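Local atomic coordinates of glucose 1-dehydrogenase (Haloferax mediterranei, PDB entry 2B5W), a protein that catalyses the zinc-dependent oxidation of D-glucose to D-glucono-1,5-lactone, accepts several other aldose sugars, and prefers NADP(+) to NAD(+) as electron acceptor. Residues V15-P19 with D57-L61; N73-L77 with E132-R137; T250-K254 with V274-F280. The protein carries 1 engineered substitution. One frame throughout, in Å; residues are numbered along the deposited sequence.

Contact 1 of 3, residues V15-P19 with D57-L61; sequences VIEKP and DHLVL
I16 lays its CD1 methyl over one face of the H58 imidazole. The methyl carbon stands 3.7 Å from the ring centroid of H58 and is displaced toward the CD2-NE2 side, which makes this a CH-pi contact. Its closest ring atom is CD2 of H58, 3.4 Å from CD1 of I16. K18 reaches the same imidazole from another direction. Its ammonium comes to the edge of the ring, and NZ of K18 donates a hydrogen bond of 2.9 Å to NE2 of H58. NZ lies 4° out of the H58 ring plane. The K18 chain bends at chi3 (71°), and this turn brings CE and NZ round to the ring nitrogen. The two segments belong to the edge strands 14-17 and 58-60 of a three-stranded antiparallel sheet. Strand 2-7 runs between them, so their backbones do not pair with each other. I16 and H58 therefore meet across the central strand, touching A3 and K7 of that strand respectively. The other ring nitrogen of H58 is also engaged. ND1 of H58 donates to OD1 of D57 at 2.9 Å, with an N-H...O angle of 162°. The imidazole is thus gripped at both nitrogens by groups near its plane, and its rotation is fixed. NE2 accepts while ND1 donates, which is consistent with a neutral ring carrying its proton on ND1. The D57 carboxylate would favour that tautomer. H121 stacks on the H58 ring and is also hydrogen-bonded through its ND1 to the backbone N of V60. V60 adds an apolar border to the lysine. CG2 of V60 points tip to tip at the end of K18, 3.7 Å from NZ of K18, and lies 4.3 Å from CD1 of I16.

Contact 2 of 3, residues N73-L77 with E132-R137; sequences NDTEL and EKYLVR
An ST turn in the loop between strands 64-71 and 82-85 meets the short 3-10 segment and strand at 132-137. OG1 of T75 accepts from the backbone N of L77, 3.3 Å away, and is also hydrogen-bonded to the carbonyl O of P72. E132 holds the turn from the other segment. OE1 of E132 accepts from the backbone N of E76 at 2.9 Å, with an N-H...O angle of 161°. The N-H arrives on the syn side of the carboxylate, 33° out of its plane. The E132 side chain runs alongside T75, pointing the other way, with its chain straight at chi2 (177°). OE1 of E132 lies 3.2 Å from CB of T75. L77 splits its two methyls between two partners. CD1 of L77 meets CD1 of L135 at 3.7 Å, where the side chains cross at about a right angle. CD2 of L77 rests on the aliphatic part of R137, 3.6 Å from CD of R137. L77 and L135 both also touch A28 of strand 27-37. The arrangement is that of a turn whose leucine packs against strands 135-137 and 27-37, here in the GroES-like domain of zinc-containing alcohol dehydrogenases.

Contact 3 of 3, residues T250-K254 with V274-F280; sequences TGFPK and VPSDWAF. With NAP (NADP nicotinamide-adenine-dinucleotide phosphate), chain I.
T250 sets its CB and CG2 against the adenosine part of NADP, with CB of T250 3.9 Å from C8A of the adenine. OG1 of T250 accepts from the backbone N of F252 at 3.1 Å, forming an ST turn. G251 follows with positive phi (72°). CA of G251 lies 3.6 Å from O3D of the nicotinamide ribose. Its carbonyl O packs on CB of P275. F252 has CG anti to the backbone N (chi1 -167°), which carries the ring back to the cofactor. The amino nitrogen N6A of NADP sits over the centre of one ring face, 3.5 Å from CD2 of F252. The F252 ring also meets the W278 indole obliquely, CE1 of F252 to CZ3 of W278 at 3.6 Å, with planes at 59°. P253 presses CG tightly on CB of P275 at 3.5 Å, while its CD reaches the edge of W278. K254 runs extended past W278 and over F280. CE of K254 lies above the F280 ring, 4.0 Å from the centroid, as a CH-pi contact. K254 belongs to helix 253-262. W278 leads into strand 279-283, which pairs antiparallel with a strand of the second subunit and so carries the sheet across the dimer interface.

In the fold
Contacts 1 and 2 lie in the catalytic part of the subunit, while contact 3 lies in the nucleotide-binding part. The centres of contacts 1 and 2 are 24 Å apart, and their nearest atoms about 14 Å. Contact 3 is 32 Å from contact 1 and 39 Å from contact 2, centre to centre, and contacts 2 and 3 fall on opposite sides of the chain's centre. The catalytic zinc is about 14 Å from the V60 side chain and about 11 Å from that of V274. The L135 side chain is about 11 Å from that of the zinc ligand E150. Of the three contacts, contact 3 supplies residues of the NADP pocket.

Contact 1 of 3, residues V15-P19 with D57-L61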
loop_
_atom_site.group_PDB
_atom_site.type_symbol
_atom_site.label_atom_id
_atom_site.label_comp_id
_atom_site.label_asym_id
_atom_site.label_seq_id
_atom_site.Cartn_x
_atom_site.Cartn_y
_atom_site.Cartn_z
ATOM N N VAL A 15 35.664 3.507 23.054
ATOM C CA VAL A 15 35.808 4.920 23.310
ATOM C C VAL A 15 36.979 5.483 22.528
ATOM O O VAL A 15 38.097 4.941 22.557
ATOM C CB VAL A 15 36.025 5.261 24.812
ATOM C CG1 VAL A 15 36.033 6.744 24.998
ATOM C CG2 VAL A 15 34.946 4.637 25.660
ATOM N N ILE A 16 36.695 6.567 21.820
ATOM C CA ILE A 16 37.683 7.381 21.139
ATOM C C ILE A 16 37.638 8.817 21.623
ATOM O O ILE A 16 36.722 9.222 22.334
ATOM C CB ILE A 16 37.487 7.341 19.625
ATOM C CG1 ILE A 16 36.130 7.946 19.203
ATOM C CG2 ILE A 16 37.570 5.903 19.098
ATOM C CD1 ILE A 16 36.050 8.188 17.733
ATOM N N GLU A 17 38.631 9.594 21.208
ATOM C CA GLU A 17 38.625 11.038 21.399
ATOM C C GLU A 17 38.829 11.783 20.102
ATOM O O GLU A 17 39.618 11.359 19.228
ATOM C CB GLU A 17 39.684 11.454 22.396
ATOM C CG GLU A 17 39.387 10.922 23.788
ATOM C CD GLU A 17 40.497 11.201 24.752
ATOM O OE1 GLU A 17 40.256 11.954 25.697
ATOM O OE2 GLU A 17 41.605 10.661 24.546
ATOM N N LYS A 18 38.129 12.905 19.980
ATOM C CA LYS A 18 38.251 13.775 18.838
ATOM C C LYS A 18 37.839 15.159 19.275
ATOM O O LYS A 18 37.244 15.337 20.341
ATOM C CB LYS A 18 37.365 13.266 17.695
ATOM C CG LYS A 18 35.875 13.255 18.026
ATOM C CD LYS A 18 35.051 13.106 16.737
ATOM C CE LYS A 18 35.159 11.762 16.162
ATOM N NZ LYS A 18 34.405 11.677 14.854
ATOM N N PRO A 19 38.200 16.163 18.501
ATOM C CA PRO A 19 37.908 17.538 18.911
ATOM C C PRO A 19 36.399 17.782 19.015
ATOM O O PRO A 19 35.648 17.190 18.242
ATOM C CB PRO A 19 38.488 18.382 17.774
ATOM C CG PRO A 19 39.446 17.498 17.072
ATOM C CD PRO A 19 38.918 16.097 17.214
ATOM N N ASP A 57 38.346 6.580 9.715
ATOM C CA ASP A 57 38.698 5.240 10.167
ATOM C C ASP A 57 37.773 4.694 11.250
ATOM O O ASP A 57 38.075 3.671 11.877
ATOM C CB ASP A 57 40.166 5.190 10.654
ATOM C CG ASP A 57 40.421 5.999 11.928
ATOM O OD1 ASP A 57 39.484 6.514 12.576
ATOM O OD2 ASP A 57 41.575 6.171 12.365
ATOM N N HIS A 58 36.629 5.348 11.421
ATOM C CA HIS A 58 35.657 4.933 12.426
ATOM C C HIS A 58 34.302 5.528 12.071
ATOM O O HIS A 58 34.211 6.401 11.197
ATOM C CB HIS A 58 36.100 5.436 13.807
ATOM C CG HIS A 58 36.033 6.927 13.959
ATOM N ND1 HIS A 58 37.010 7.777 13.485
ATOM C CD2 HIS A 58 35.069 7.729 14.483
ATOM C CE1 HIS A 58 36.668 9.027 13.735
ATOM N NE2 HIS A 58 35.497 9.025 14.350
ATOM N N LEU A 59 33.281 5.065 12.779
ATOM C CA LEU A 59 31.962 5.655 12.723
ATOM C C LEU A 59 31.481 5.837 14.167
ATOM O O LEU A 59 31.362 4.870 14.908
ATOM C CB LEU A 59 31.004 4.741 11.979
ATOM C CG LEU A 59 29.520 5.152 12.021
ATOM C CD1 LEU A 59 29.325 6.455 11.297
ATOM C CD2 LEU A 59 28.693 4.083 11.406
ATOM N N VAL A 60 31.237 7.083 14.554
ATOM C CA VAL A 60 30.613 7.338 15.864
ATOM C C VAL A 60 29.175 6.824 15.789
ATOM O O VAL A 60 28.454 7.130 14.813
ATOM C CB VAL A 60 30.624 8.818 16.225
ATOM C CG1 VAL A 60 29.809 9.081 17.481
ATOM C CG2 VAL A 60 32.075 9.328 16.424
ATOM N N LEU A 61 28.780 6.006 16.760
ATOM C CA LEU A 61 27.476 5.397 16.759
ATOM C C LEU A 61 26.411 6.350 17.310
ATOM O O LEU A 61 26.736 7.383 17.861
ATOM C CB LEU A 61 27.501 4.126 17.586
ATOM C CG LEU A 61 28.391 2.979 17.085
ATOM C CD1 LEU A 61 28.415 1.893 18.166
ATOM C CD2 LEU A 61 27.869 2.447 15.777
#

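Contact 2 of 3, residues N73-L77 with E132-R137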
loop_
_atom_site.group_PDB
_atom_site.type_symbol
_atom_site.label_atom_id
_atom_site.label_comp_id
_atom_site.label_asym_id
_atom_site.label_seq_id
_atom_site.Cartn_x
_atom_site.Cartn_y
_atom_site.Cartn_z
ATOM N N ASN A 73 24.368 29.819 18.443
ATOM C CA ASN A 73 25.094 30.337 17.292
ATOM C C ASN A 73 24.167 31.334 16.583
ATOM O O ASN A 73 23.592 32.208 17.258
ATOM C CB ASN A 73 25.555 29.168 16.399
ATOM C CG ASN A 73 26.613 29.577 15.374
ATOM O OD1 ASN A 73 27.451 30.452 15.640
ATOM N ND2 ASN A 73 26.574 28.945 14.185
ATOM N N ASP A 74 23.969 31.239 15.276
ATOM C CA ASP A 74 23.088 32.189 14.589
ATOM C C ASP A 74 21.672 31.653 14.331
ATOM O O ASP A 74 20.936 32.143 13.469
ATOM C CB ASP A 74 23.750 32.748 13.315
ATOM C CG ASP A 74 24.092 31.686 12.282
ATOM O OD1 ASP A 74 23.884 30.463 12.532
ATOM O OD2 ASP A 74 24.590 32.007 11.169
ATOM N N THR A 75 21.261 30.672 15.137
ATOM C CA THR A 75 19.941 30.084 15.021
ATOM C C THR A 75 18.939 30.794 15.927
ATOM O O THR A 75 19.318 31.597 16.777
ATOM C CB THR A 75 19.963 28.585 15.403
ATOM O OG1 THR A 75 20.140 28.429 16.815
ATOM C CG2 THR A 75 21.159 27.863 14.731
ATOM N N GLU A 76 17.672 30.429 15.772
ATOM C CA GLU A 76 16.599 30.917 16.646
ATOM C C GLU A 76 16.352 30.041 17.862
ATOM O O GLU A 76 15.447 30.298 18.646
ATOM C CB GLU A 76 15.314 31.035 15.862
ATOM C CG GLU A 76 15.374 32.150 14.833
ATOM C CD GLU A 76 14.103 32.237 14.038
ATOM O OE1 GLU A 76 13.923 31.395 13.138
ATOM O OE2 GLU A 76 13.287 33.134 14.329
ATOM N N LEU A 77 17.152 29.000 18.026
ATOM C CA LEU A 77 17.124 28.233 19.270
ATOM C C LEU A 77 17.715 29.042 20.399
ATOM O O LEU A 77 18.367 30.080 20.182
ATOM C CB LEU A 77 17.913 26.927 19.079
ATOM C CG LEU A 77 17.347 25.970 18.063
ATOM C CD1 LEU A 77 18.326 24.819 17.819
ATOM C CD2 LEU A 77 16.012 25.420 18.538
ATOM N N GLU A 132 19.728 23.967 12.821
ATOM C CA GLU A 132 18.524 24.164 13.626
ATOM C C GLU A 132 17.279 23.541 13.012
ATOM O O GLU A 132 16.379 23.092 13.731
ATOM C CB GLU A 132 18.270 25.623 13.955
ATOM C CG GLU A 132 18.019 26.482 12.736
ATOM C CD GLU A 132 17.697 27.941 13.064
ATOM O OE1 GLU A 132 17.026 28.188 14.082
ATOM O OE2 GLU A 132 18.138 28.836 12.299
ATOM N N LYS A 133 17.213 23.448 11.698
ATOM C CA LYS A 133 16.056 22.884 11.026
ATOM C C LYS A 133 15.884 21.387 11.289
ATOM O O LYS A 133 14.811 20.858 11.078
ATOM C CB LYS A 133 16.134 23.132 9.519
ATOM C CG LYS A 133 17.251 22.408 8.811
ATOM C CD LYS A 133 17.453 22.951 7.369
ATOM C CE LYS A 133 16.323 22.510 6.455
ATOM N NZ LYS A 133 16.464 23.017 5.036
ATOM N N TYR A 134 16.956 20.734 11.741
ATOM C CA TYR A 134 16.955 19.309 12.090
ATOM C C TYR A 134 17.063 19.074 13.593
ATOM O O TYR A 134 17.272 17.928 14.011
ATOM C CB TYR A 134 18.082 18.558 11.365
ATOM C CG TYR A 134 18.031 18.712 9.850
ATOM C CD1 TYR A 134 16.842 18.591 9.169
ATOM C CD2 TYR A 134 19.157 19.065 9.135
ATOM C CE1 TYR A 134 16.777 18.755 7.801
ATOM C CE2 TYR A 134 19.094 19.225 7.763
ATOM C CZ TYR A 134 17.898 19.089 7.104
ATOM O OH TYR A 134 17.789 19.280 5.712
ATOM N N LEU A 135 16.898 20.122 14.386
ATOM C CA LEU A 135 16.824 20.005 15.842
ATOM C C LEU A 135 15.383 20.265 16.219
ATOM O O LEU A 135 14.846 21.340 15.932
ATOM C CB LEU A 135 17.753 20.994 16.556
ATOM C CG LEU A 135 19.238 20.642 16.410
ATOM C CD1 LEU A 135 20.162 21.724 16.881
ATOM C CD2 LEU A 135 19.558 19.297 17.106
ATOM N N VAL A 136 14.768 19.299 16.894
ATOM C CA VAL A 136 13.387 19.428 17.307
ATOM C C VAL A 136 13.333 19.696 18.799
ATOM O O VAL A 136 13.749 18.874 19.612
ATOM C CB VAL A 136 12.593 18.154 16.967
ATOM C CG1 VAL A 136 11.128 18.323 17.395
ATOM C CG2 VAL A 136 12.730 17.813 15.486
ATOM N N ARG A 137 12.831 20.860 19.192
ATOM C CA ARG A 137 12.648 21.135 20.597
ATOM C C ARG A 137 11.576 20.214 21.134
ATOM O O ARG A 137 10.561 19.958 20.476
ATOM C CB ARG A 137 12.202 22.591 20.783
ATOM C CG ARG A 137 13.342 23.583 20.516
ATOM C CD ARG A 137 12.871 25.037 20.341
ATOM N NE ARG A 137 12.239 25.163 19.048
ATOM C CZ ARG A 137 11.786 26.297 18.517
ATOM N NH1 ARG A 137 11.861 27.438 19.177
ATOM N NH2 ARG A 137 11.232 26.260 17.320
#

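Contact 3 of 3, residues T250-K254 with V274-F280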
loop_
_atom_site.group_PDB
_atom_site.type_symbol
_atom_site.label_atom_id
_atom_site.label_comp_id
_atom_site.label_asym_id
_atom_site.label_seq_id
_atom_site.Cartn_x
_atom_site.Cartn_y
_atom_site.Cartn_z
ATOM N N THR A 250 9.986 -7.270 12.687
ATOM C CA THR A 250 10.844 -8.417 12.937
ATOM C C THR A 250 12.033 -8.491 12.011
ATOM O O THR A 250 13.048 -9.105 12.334
ATOM C CB THR A 250 10.079 -9.732 12.763
ATOM O OG1 THR A 250 9.497 -9.788 11.449
ATOM C CG2 THR A 250 8.959 -9.869 13.745
ATOM N N GLY A 251 11.911 -7.933 10.811
ATOM C CA GLY A 251 12.931 -8.132 9.801
ATOM C C GLY A 251 12.918 -9.544 9.241
ATOM O O GLY A 251 13.913 -9.964 8.641
ATOM N N PHE A 252 11.803 -10.258 9.398
ATOM C CA PHE A 252 11.668 -11.674 8.966
ATOM C C PHE A 252 10.816 -11.705 7.704
ATOM O O PHE A 252 9.615 -11.486 7.777
ATOM C CB PHE A 252 10.994 -12.487 10.083
ATOM C CG PHE A 252 11.054 -14.014 9.915
ATOM C CD1 PHE A 252 12.262 -14.710 9.973
ATOM C CD2 PHE A 252 9.885 -14.735 9.775
ATOM C CE1 PHE A 252 12.276 -16.120 9.860
ATOM C CE2 PHE A 252 9.883 -16.135 9.666
ATOM C CZ PHE A 252 11.086 -16.818 9.696
ATOM N N PRO A 253 11.421 -11.994 6.556
ATOM C CA PRO A 253 10.712 -11.925 5.258
ATOM C C PRO A 253 9.402 -12.679 5.128
ATOM O O PRO A 253 8.457 -12.207 4.471
ATOM C CB PRO A 253 11.749 -12.456 4.281
ATOM C CG PRO A 253 13.022 -12.070 4.900
ATOM C CD PRO A 253 12.849 -12.281 6.365
ATOM N N LYS A 254 9.305 -13.836 5.766
ATOM C CA LYS A 254 8.047 -14.538 5.744
ATOM C C LYS A 254 6.865 -13.715 6.295
ATOM O O LYS A 254 5.733 -13.905 5.887
ATOM C CB LYS A 254 8.141 -15.889 6.462
ATOM C CG LYS A 254 9.172 -16.820 5.820
ATOM C CD LYS A 254 9.088 -18.238 6.392
ATOM C CE LYS A 254 9.804 -19.243 5.489
ATOM N NZ LYS A 254 9.897 -20.591 6.113
ATOM N N VAL A 274 14.157 -4.765 7.953
ATOM C CA VAL A 274 15.196 -4.632 6.932
ATOM C C VAL A 274 15.957 -5.972 6.759
ATOM O O VAL A 274 17.071 -6.114 7.263
ATOM C CB VAL A 274 16.165 -3.486 7.278
ATOM C CG1 VAL A 274 17.136 -3.220 6.134
ATOM C CG2 VAL A 274 15.376 -2.207 7.590
ATOM N N PRO A 275 15.355 -6.940 6.062
ATOM C CA PRO A 275 15.968 -8.279 5.923
ATOM C C PRO A 275 16.991 -8.372 4.835
ATOM O O PRO A 275 16.949 -7.610 3.879
ATOM C CB PRO A 275 14.796 -9.184 5.571
ATOM C CG PRO A 275 13.796 -8.261 4.835
ATOM C CD PRO A 275 14.036 -6.905 5.408
ATOM N N SER A 276 17.904 -9.336 4.980
ATOM C CA SER A 276 18.756 -9.737 3.880
ATOM C C SER A 276 17.980 -10.559 2.874
ATOM O O SER A 276 16.911 -11.097 3.165
ATOM C CB SER A 276 19.911 -10.609 4.405
ATOM O OG SER A 276 20.816 -9.839 5.166
ATOM N N ASP A 277 18.557 -10.720 1.685
ATOM C CA ASP A 277 17.968 -11.601 0.685
ATOM C C ASP A 277 17.757 -13.003 1.252
ATOM O O ASP A 277 18.577 -13.526 2.024
ATOM C CB ASP A 277 18.853 -11.684 -0.569
ATOM C CG ASP A 277 18.896 -10.385 -1.345
ATOM O OD1 ASP A 277 18.187 -9.414 -0.987
ATOM O OD2 ASP A 277 19.625 -10.241 -2.342
ATOM N N TRP A 278 16.630 -13.585 0.871
ATOM C CA TRP A 278 16.226 -14.905 1.296
ATOM C C TRP A 278 15.125 -15.411 0.364
ATOM O O TRP A 278 14.035 -14.850 0.324
ATOM C CB TRP A 278 15.772 -14.892 2.762
ATOM C CG TRP A 278 15.432 -16.256 3.311
ATOM C CD1 TRP A 278 15.843 -17.467 2.824
ATOM C CD2 TRP A 278 14.608 -16.539 4.439
ATOM N NE1 TRP A 278 15.314 -18.485 3.578
ATOM C CE2 TRP A 278 14.556 -17.944 4.583
ATOM C CE3 TRP A 278 13.904 -15.744 5.356
ATOM C CZ2 TRP A 278 13.831 -18.568 5.602
ATOM C CZ3 TRP A 278 13.181 -16.366 6.366
ATOM C CH2 TRP A 278 13.149 -17.763 6.479
ATOM N N ALA A 279 15.416 -16.479 -0.383
ATOM C CA ALA A 279 14.462 -17.081 -1.317
ATOM C C ALA A 279 13.927 -18.409 -0.827
ATOM O O ALA A 279 14.672 -19.234 -0.300
ATOM C CB ALA A 279 15.111 -17.268 -2.692
ATOM N N PHE A 280 12.631 -18.619 -1.008
ATOM C CA PHE A 280 11.978 -19.860 -0.644
ATOM C C PHE A 280 10.654 -19.923 -1.369
ATOM O O PHE A 280 10.258 -18.956 -2.013
ATOM C CB PHE A 280 11.764 -19.931 0.882
ATOM C CG PHE A 280 11.255 -18.633 1.503
ATOM C CD1 PHE A 280 9.902 -18.388 1.621
ATOM C CD2 PHE A 280 12.157 -17.688 1.981
ATOM C CE1 PHE A 280 9.459 -17.207 2.212
ATOM C CE2 PHE A 280 11.706 -16.487 2.559
ATOM C CZ PHE A 280 10.370 -16.267 2.666
HETATM P PA NAP I . 15.139 -6.163 17.334
HETATM O O1A NAP I . 16.152 -7.019 16.739
HETATM O O2A NAP I . 15.497 -5.689 18.750
HETATM O O5B NAP I . 13.748 -6.900 17.426
HETATM C C5B NAP I . 13.267 -7.812 16.476
HETATM C C4B NAP I . 12.441 -8.757 17.321
HETATM O O4B NAP I . 11.708 -9.584 16.445
HETATM C C3B NAP I . 13.284 -9.663 18.239
HETATM O O3B NAP I . 12.947 -9.526 19.610
HETATM C C2B NAP I . 12.997 -11.072 17.717
HETATM O O2B NAP I . 12.827 -12.057 18.723
HETATM C C1B NAP I . 11.697 -10.892 16.971
HETATM N N9A NAP I . 11.577 -11.841 15.881
HETATM C C8A NAP I . 12.434 -11.987 14.815
HETATM N N7A NAP I . 11.970 -12.980 14.033
HETATM C C5A NAP I . 10.843 -13.503 14.622
HETATM C C6A NAP I . 9.955 -14.531 14.290
HETATM N N6A NAP I . 10.129 -15.325 13.213
HETATM N N1A NAP I . 8.886 -14.793 15.116
HETATM C C2A NAP I . 8.659 -14.041 16.249
HETATM N N3A NAP I . 9.532 -13.023 16.594
HETATM C C4A NAP I . 10.587 -12.754 15.787
HETATM O O3 NAP I . 14.995 -4.802 16.520
HETATM P PN NAP I . 14.153 -3.452 16.822
HETATM O O1N NAP I . 12.863 -3.735 17.515
HETATM O O2N NAP I . 15.025 -2.338 17.312
HETATM O O5D NAP I . 13.889 -3.343 15.249
HETATM C C5D NAP I . 12.903 -4.143 14.625
HETATM C C4D NAP I . 13.083 -4.136 13.109
HETATM O O4D NAP I . 12.837 -2.806 12.642
HETATM C C3D NAP I . 14.495 -4.506 12.647
HETATM O O3D NAP I . 14.451 -5.332 11.500
HETATM C C2D NAP I . 15.119 -3.148 12.342
HETATM O O2D NAP I . 16.204 -3.174 11.451
HETATM C C1D NAP I . 13.910 -2.388 11.798
HETATM N N1N NAP I . 13.942 -0.928 11.939
HETATM C C2N NAP I . 13.557 -0.239 10.830
HETATM C C3N NAP I . 13.462 1.123 10.883
HETATM C C7N NAP I . 12.857 1.779 9.677
HETATM O O7N NAP I . 12.983 3.164 9.724
HETATM N N7N NAP I . 12.280 1.025 8.701
HETATM C C4N NAP I . 13.792 1.845 12.037
HETATM C C5N NAP I . 14.172 1.127 13.164
HETATM C C6N NAP I . 14.219 -0.274 13.116
HETATM P P2B NAP I . 14.097 -12.955 19.290
HETATM O O1X NAP I . 15.042 -12.145 20.015
HETATM O O2X NAP I . 13.388 -14.011 20.162
HETATM O O3X NAP I . 14.788 -13.636 18.104
#